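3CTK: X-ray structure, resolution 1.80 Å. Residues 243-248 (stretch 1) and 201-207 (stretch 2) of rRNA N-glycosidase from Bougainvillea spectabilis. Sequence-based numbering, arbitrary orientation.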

# COMPACT_ATOMS: atom_id res chain seq x y z
N ILE A 243 -2.10 -3.36 10.65
CA ILE A 243 -0.74 -3.29 11.20
C ILE A 243 -0.42 -1.82 11.47
O ILE A 243 -0.77 -0.95 10.67
CB ILE A 243 0.32 -3.91 10.24
CG1 ILE A 243 1.70 -3.83 10.89
CG2 ILE A 243 0.33 -3.17 8.91
CD1 ILE A 243 2.78 -4.65 10.17
N LEU A 244 0.22 -1.56 12.61
CA LEU A 244 0.58 -0.20 13.00
C LEU A 244 1.99 0.20 12.62
O LEU A 244 2.86 -0.65 12.42
CB LEU A 244 0.44 -0.03 14.52
CG LEU A 244 -0.88 -0.41 15.19
CD1 LEU A 244 -0.80 -0.08 16.68
CD2 LEU A 244 -2.03 0.33 14.55
N LYS A 245 2.21 1.51 12.53
CA LYS A 245 3.52 2.04 12.21
C LYS A 245 4.37 1.96 13.48
O LYS A 245 3.85 2.02 14.59
CB LYS A 245 3.42 3.49 11.75
CG LYS A 245 4.77 4.13 11.37
CD LYS A 245 4.62 5.59 10.94
CE LYS A 245 4.33 6.51 12.11
NZ LYS A 245 5.47 6.58 13.06
N PHE A 246 5.68 1.81 13.28
CA PHE A 246 6.64 1.72 14.38
C PHE A 246 6.53 2.89 15.34
O PHE A 246 5.89 3.90 15.02
CB PHE A 246 8.07 1.69 13.82
CG PHE A 246 8.40 2.87 12.93
CD1 PHE A 246 8.38 2.74 11.54
CD2 PHE A 246 8.70 4.11 13.48
CE1 PHE A 246 8.65 3.83 10.71
CE2 PHE A 246 8.97 5.22 12.65
CZ PHE A 246 8.94 5.08 11.26
N LYS A 247 7.18 2.75 16.51
CA LYS A 247 7.24 3.79 17.55
C LYS A 247 6.99 3.34 18.99
O LYS A 247 6.38 2.32 19.25
CB LYS A 247 6.28 4.92 17.25
CG LYS A 247 6.94 6.13 16.62
CD LYS A 247 8.00 6.69 17.54
CE LYS A 247 8.45 8.05 17.06
NZ LYS A 247 9.24 8.71 18.13
N SER A 248 7.46 4.16 19.93
CA SER A 248 7.32 3.95 21.38
C SER A 248 7.01 2.50 21.76
O SER A 248 7.91 1.84 22.31
CB SER A 248 6.22 4.87 21.92
OG SER A 248 6.14 4.81 23.33
OXT SER A 248 5.86 2.05 21.50
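Stretch 2 201-207: ISDAIHK

The most unusual feature of this contact is the ring of His206, around which the last residues of the chain bend as they approach the C-terminus. The carbonyl oxygen of Lys247 lies over one face of the imidazole, with Lys247 O 2.9 Å from His206 NE2. So short a distance suggests a hydrogen bond, but the angle is poor: an N-H on NE2 would lie in the ring plane, whereas this oxygen sits above it. A second carbonyl approaches near the ring plane, Lys245 O standing 2.9 Å from His206 CE1, where a polarized C-H meets an oxygen. The terminal carboxylate completes the set, with Ser248 OXT 3.0 Å from His206 CD2. A flat, polar ring suits this place, since it can lie close to several backbone oxygens at once, and His206 has more of its surface covered by the other stretch than any other residue of the helix segment.

Stretch 2 is wholly helical, part of a helix that extends beyond it at both ends. Its backbone angles stay near -65/-40, and the carbonyls of Ile201, Ser202 and Asp203 accept from the amides of Ile205, His206 and Lys207. Stretch 1 has no regular secondary structure. Residues 243 to 246 are extended, while Lys247 takes the unusual phi/psi of 134/159. The two segments run in the same general sense: Leu244 lies nearest Ser202, with their CA atoms 5.2 Å apart, and Ser248 lies nearest His206, with CA atoms 6.2 Å apart. Ser202 and His206 are one helical turn apart and so can face the same tail.

At the start of the contact, Ser202 provides its single direct hydrogen bond. The amide Lys245 N donates to Ser202 OG over 2.9 Å, at a nearly straight angle of 178°. A small side chain fits here because the tail passes close, with Leu244 CA only 3.5 Å from Ser202 OG. Beside it, buried Leu244 points toward the helix and packs its methyl CD1 against CG2 of Ile205 at 3.7 Å, an apolar contact between two branched aliphatic chains.

Asp203 points sideways from the helix, but its carboxylate comes nearer the tail. Lys245, its chain turned at chi3 and chi4 (both p), forms a long salt bridge, Lys245 NZ to Asp203 OD1 at 3.8 Å, and makes a weak hydrogen bond from NZ to Phe246 O at 3.3 Å. Lys247 CG also approaches Asp203 OD1, at 3.5 Å, although the end of that lysine leads away.

Water fills the gaps between these polar groups. Water 1 is within hydrogen-bonding distance of Asp203 OD1 at 2.6 Å and Phe246 O at 2.8 Å, and its two protons cannot serve every acceptor in reach; it is also hydrogen-bonded to His206 ND1 at 3.2 Å. That same ND1 gives a weak bond to Ser202 O at 3.0 Å, tying the ring back to its own helix. Water 2 bridges the exposed terminus, donating to His206 O at 2.9 Å and lying 2.5 Å from Ser248 OG, to which it is also hydrogen-bonded.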

# COMPACT_ATOMS: atom_id res chain seq x y z
N ILE A 201 -2.72 7.64 13.82
CA ILE A 201 -3.51 6.61 14.48
C ILE A 201 -2.58 5.65 15.21
O ILE A 201 -2.86 5.23 16.33
CB ILE A 201 -4.37 5.82 13.46
CG1 ILE A 201 -5.48 6.72 12.90
CG2 ILE A 201 -4.99 4.59 14.12
CD1 ILE A 201 -6.27 6.09 11.76
N SER A 202 -1.46 5.31 14.58
CA SER A 202 -0.50 4.39 15.17
C SER A 202 0.16 4.98 16.42
O SER A 202 0.32 4.29 17.43
CB SER A 202 0.57 4.01 14.13
OG SER A 202 -0.00 3.30 13.05
N ASP A 203 0.53 6.25 16.36
CA ASP A 203 1.16 6.90 17.51
C ASP A 203 0.18 6.99 18.67
O ASP A 203 0.56 6.83 19.83
CB ASP A 203 1.66 8.30 17.15
CG ASP A 203 2.85 8.28 16.20
OD1 ASP A 203 3.65 7.32 16.26
OD2 ASP A 203 2.99 9.23 15.40
N ALA A 204 -1.09 7.23 18.36
CA ALA A 204 -2.13 7.33 19.39
C ALA A 204 -2.29 6.01 20.13
O ALA A 204 -2.44 5.97 21.35
CB ALA A 204 -3.45 7.74 18.76
N ILE A 205 -2.29 4.91 19.38
CA ILE A 205 -2.44 3.60 19.99
C ILE A 205 -1.21 3.28 20.83
O ILE A 205 -1.33 2.73 21.92
CB ILE A 205 -2.69 2.52 18.91
CG1 ILE A 205 -4.03 2.81 18.22
CG2 ILE A 205 -2.71 1.12 19.55
CD1 ILE A 205 -4.38 1.88 17.07
N HIS A 206 -0.03 3.64 20.34
CA HIS A 206 1.19 3.40 21.11
C HIS A 206 1.17 4.16 22.42
O HIS A 206 1.57 3.65 23.47
CB HIS A 206 2.43 3.82 20.31
CG HIS A 206 2.96 2.76 19.41
ND1 HIS A 206 2.90 2.85 18.03
CD2 HIS A 206 3.58 1.59 19.68
CE1 HIS A 206 3.46 1.78 17.50
NE2 HIS A 206 3.89 1.00 18.48
N LYS A 207 0.69 5.40 22.37
CA LYS A 207 0.63 6.23 23.57
C LYS A 207 -0.34 5.67 24.60
O LYS A 207 -0.16 5.87 25.81
CB LYS A 207 0.22 7.66 23.19
CG LYS A 207 0.20 8.63 24.37
CD LYS A 207 -0.26 10.02 23.94
CE LYS A 207 -0.33 10.95 25.14
NZ LYS A 207 -0.90 12.29 24.78
O HOH W 1 3.31 4.84 15.55
O HOH W 2 4.31 3.26 24.17